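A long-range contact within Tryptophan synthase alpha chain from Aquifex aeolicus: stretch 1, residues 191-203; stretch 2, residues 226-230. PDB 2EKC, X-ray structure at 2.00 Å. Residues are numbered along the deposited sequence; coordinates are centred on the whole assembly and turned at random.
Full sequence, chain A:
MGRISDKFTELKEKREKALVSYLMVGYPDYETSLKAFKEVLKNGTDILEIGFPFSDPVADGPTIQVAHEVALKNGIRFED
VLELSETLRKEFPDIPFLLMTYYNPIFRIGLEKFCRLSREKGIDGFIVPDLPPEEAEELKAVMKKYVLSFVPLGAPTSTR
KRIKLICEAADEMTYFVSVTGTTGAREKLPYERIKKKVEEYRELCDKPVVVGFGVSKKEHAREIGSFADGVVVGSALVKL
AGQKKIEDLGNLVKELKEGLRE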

# COMPACT_ATOMS: atom_id res chain seq x y z
N TYR A 191 4.78 -6.24 16.83
CA TYR A 191 5.26 -6.64 18.15
C TYR A 191 4.07 -6.84 19.10
O TYR A 191 2.93 -7.00 18.65
CB TYR A 191 6.21 -5.58 18.72
CG TYR A 191 6.92 -4.75 17.67
CD1 TYR A 191 6.25 -3.72 17.00
CD2 TYR A 191 8.24 -5.02 17.32
CE1 TYR A 191 6.88 -2.98 16.01
CE2 TYR A 191 8.88 -4.28 16.32
CZ TYR A 191 8.20 -3.26 15.67
OH TYR A 191 8.82 -2.52 14.69
N GLU A 192 4.35 -6.82 20.40
CA GLU A 192 3.31 -7.01 21.40
C GLU A 192 2.27 -5.89 21.42
O GLU A 192 1.08 -6.13 21.58
CB GLU A 192 3.95 -7.14 22.79
CG GLU A 192 2.98 -7.49 23.91
CD GLU A 192 2.26 -8.80 23.67
OE1 GLU A 192 2.92 -9.77 23.22
OE2 GLU A 192 1.05 -8.88 23.95
N ARG A 193 2.73 -4.66 21.24
CA ARG A 193 1.84 -3.51 21.27
C ARG A 193 0.84 -3.43 20.11
O ARG A 193 -0.35 -3.19 20.33
CB ARG A 193 2.66 -2.22 21.33
CG ARG A 193 1.83 -0.98 21.59
CD ARG A 193 2.71 0.12 22.14
NE ARG A 193 1.92 1.27 22.57
CZ ARG A 193 2.38 2.21 23.38
NH1 ARG A 193 3.61 2.14 23.86
NH2 ARG A 193 1.60 3.23 23.71
N ILE A 194 1.32 -3.61 18.89
CA ILE A 194 0.43 -3.55 17.74
C ILE A 194 -0.46 -4.79 17.70
O ILE A 194 -1.61 -4.74 17.26
CB ILE A 194 1.22 -3.43 16.41
CG1 ILE A 194 0.25 -3.37 15.23
CG2 ILE A 194 2.18 -4.60 16.26
CD1 ILE A 194 -0.75 -2.21 15.28
N LYS A 195 0.08 -5.91 18.19
CA LYS A 195 -0.67 -7.16 18.23
C LYS A 195 -1.90 -6.99 19.13
O LYS A 195 -3.01 -7.37 18.75
CB LYS A 195 0.22 -8.29 18.75
CG LYS A 195 -0.47 -9.64 18.81
CD LYS A 195 0.53 -10.74 19.13
CE LYS A 195 -0.16 -12.09 19.25
NZ LYS A 195 -1.14 -12.10 20.37
N LYS A 196 -1.69 -6.43 20.31
CA LYS A 196 -2.79 -6.21 21.24
C LYS A 196 -3.80 -5.22 20.67
O LYS A 196 -5.00 -5.37 20.88
CB LYS A 196 -2.25 -5.69 22.58
CG LYS A 196 -1.58 -6.75 23.44
CD LYS A 196 -2.60 -7.79 23.93
CE LYS A 196 -1.97 -8.79 24.88
NZ LYS A 196 -2.95 -9.80 25.37
N LYS A 197 -3.31 -4.22 19.95
CA LYS A 197 -4.20 -3.23 19.35
C LYS A 197 -5.08 -3.89 18.30
O LYS A 197 -6.27 -3.59 18.19
CB LYS A 197 -3.39 -2.10 18.72
CG LYS A 197 -4.25 -1.00 18.12
CD LYS A 197 -4.50 0.13 19.11
CE LYS A 197 -5.27 -0.33 20.33
NZ LYS A 197 -5.36 0.74 21.36
N VAL A 198 -4.49 -4.79 17.52
CA VAL A 198 -5.24 -5.48 16.48
C VAL A 198 -6.32 -6.36 17.09
O VAL A 198 -7.42 -6.48 16.54
CB VAL A 198 -4.32 -6.33 15.58
CG1 VAL A 198 -5.16 -7.16 14.62
CG2 VAL A 198 -3.37 -5.43 14.80
N GLU A 199 -6.00 -6.99 18.22
CA GLU A 199 -6.97 -7.84 18.88
C GLU A 199 -8.18 -6.99 19.27
O GLU A 199 -9.32 -7.44 19.13
CB GLU A 199 -6.33 -8.51 20.11
CG GLU A 199 -5.01 -9.20 19.77
CD GLU A 199 -4.49 -10.11 20.87
OE1 GLU A 199 -4.66 -9.77 22.06
OE2 GLU A 199 -3.90 -11.16 20.54
N GLU A 200 -7.93 -5.77 19.74
CA GLU A 200 -9.02 -4.86 20.09
C GLU A 200 -9.81 -4.58 18.82
O GLU A 200 -11.04 -4.62 18.80
CB GLU A 200 -8.49 -3.53 20.63
CG GLU A 200 -8.13 -3.52 22.10
CD GLU A 200 -7.82 -2.12 22.60
OE1 GLU A 200 -6.72 -1.61 22.30
OE2 GLU A 200 -8.69 -1.51 23.27
N TYR A 201 -9.07 -4.28 17.76
CA TYR A 201 -9.65 -3.99 16.46
C TYR A 201 -10.57 -5.13 16.04
O TYR A 201 -11.68 -4.89 15.56
CB TYR A 201 -8.53 -3.81 15.43
CG TYR A 201 -8.98 -3.73 13.99
CD1 TYR A 201 -9.38 -2.52 13.42
CD2 TYR A 201 -8.97 -4.86 13.18
CE1 TYR A 201 -9.76 -2.44 12.07
CE2 TYR A 201 -9.34 -4.80 11.84
CZ TYR A 201 -9.73 -3.59 11.29
OH TYR A 201 -10.07 -3.54 9.96
N ARG A 202 -10.12 -6.36 16.24
CA ARG A 202 -10.90 -7.54 15.88
C ARG A 202 -12.25 -7.53 16.58
O ARG A 202 -13.26 -7.95 16.01
CB ARG A 202 -10.17 -8.82 16.26
CG ARG A 202 -8.84 -9.04 15.54
CD ARG A 202 -9.04 -9.13 14.05
NE ARG A 202 -7.83 -9.59 13.37
CZ ARG A 202 -7.71 -9.72 12.06
NH1 ARG A 202 -8.74 -9.43 11.27
NH2 ARG A 202 -6.57 -10.14 11.53
N GLU A 203 -12.25 -7.05 17.82
CA GLU A 203 -13.45 -6.97 18.64
C GLU A 203 -14.46 -5.99 18.06
O GLU A 203 -15.67 -6.17 18.19
CB GLU A 203 -13.08 -6.50 20.06
CG GLU A 203 -12.14 -7.41 20.83
CD GLU A 203 -11.68 -6.80 22.15
OE1 GLU A 203 -12.54 -6.33 22.93
OE2 GLU A 203 -10.46 -6.78 22.41
N SER A 226 0.75 -13.77 11.72
CA SER A 226 0.10 -14.64 12.69
C SER A 226 -1.11 -13.94 13.31
O SER A 226 -2.01 -14.60 13.83
CB SER A 226 1.07 -15.06 13.80
OG SER A 226 1.30 -13.99 14.70
N PHE A 227 -1.12 -12.61 13.28
CA PHE A 227 -2.24 -11.87 13.85
C PHE A 227 -2.90 -10.85 12.91
O PHE A 227 -3.99 -10.36 13.20
CB PHE A 227 -1.81 -11.19 15.17
CG PHE A 227 -0.75 -10.14 15.02
CD1 PHE A 227 -1.08 -8.84 14.63
CD2 PHE A 227 0.58 -10.43 15.29
CE1 PHE A 227 -0.10 -7.86 14.52
CE2 PHE A 227 1.57 -9.46 15.19
CZ PHE A 227 1.23 -8.17 14.80
N ALA A 228 -2.25 -10.54 11.79
CA ALA A 228 -2.83 -9.60 10.83
C ALA A 228 -3.27 -10.38 9.60
O ALA A 228 -2.92 -11.55 9.44
CB ALA A 228 -1.80 -8.54 10.44
N ASP A 229 -4.05 -9.75 8.73
CA ASP A 229 -4.52 -10.42 7.51
C ASP A 229 -3.50 -10.22 6.40
O ASP A 229 -3.62 -10.80 5.31
CB ASP A 229 -5.87 -9.86 7.11
CG ASP A 229 -6.90 -10.02 8.20
OD1 ASP A 229 -7.18 -11.18 8.57
OD2 ASP A 229 -7.42 -9.00 8.71
N GLY A 230 -2.49 -9.41 6.67
CA GLY A 230 -1.45 -9.16 5.69
C GLY A 230 -0.34 -8.28 6.22
O GLY A 230 -0.47 -7.64 7.27
O HOH W 1 -5.70 -10.98 15.21

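A single arginine at one end of this contact reads both the backbone and a side chain of the opposing segment, and it does so with the edge of its guanidinium group. From Arg202, NH2 donates a hydrogen bond to the carbonyl oxygen O of Phe227 at 3.1 Å, while NH1 donates to OD2 of Asp229 at 2.9 Å, a bond that is also a salt bridge. A weak third bond, 3.2 Å from Arg202 NH2 to Asp229 OD1, brings in the second carboxylate oxygen. Water 1 completes the arrangement: it accepts a hydrogen bond from Arg202 NE at 3.1 Å and donates one to Phe227 O at 2.7 Å, so that the same carbonyl is met both directly and through solvent.

The example illustrates a general principle: a helix can fasten a segment lacking regular secondary structure by combining an apolar contact with a polar clamp along one side. Ile194, Lys195, Val198 and Arg202, all on the helix, supply most of its contact. Ile194, Val198 and Arg202 follow one another at intervals of four residues, and Lys195 lies three before Val198, close to the helical repeat, which brings successive side chains round to the same partner. The backbone bonds from Val198 N to Ile194 O, 2.9 Å, and from Arg202 N to Val198 O, 2.7 Å, tie this row together.

Phe227 is the main apolar partner and gives up 132 Å² to the helix, out of 345 Å² buried on both sides together. Its CB points toward the helix, and a p rotamer at chi1 lays the ring alongside it. Lys195 covers one face: its CB lies 3.9 Å from the centroid of the Phe227 ring, only 8° off the normal, in a CH-pi contact. Val198 approaches the ring edge, with its CG2 4.1 Å from Phe227 CE1, and Ile194 CG2 packs 4.0 Å from Phe227 CZ. Both branched side chains are buried, and their compact methyl groups suit close packing against an aromatic ring.

Lysine suits its position because its two ends differ in character. The aliphatic portion covers the phenyl ring, while the extended chain carries the ammonium away from the other stretch, where Lys195 NZ forms a 2.9 Å salt bridge with Glu199 OE2 on the same helix. Asp229 shows a related economy. Its CB points sideways, yet the end of its side chain comes nearer the helix and presents the carboxylate to Arg202. Ala228, between the two principal partners, is buried with its small side chain directed away from the helix.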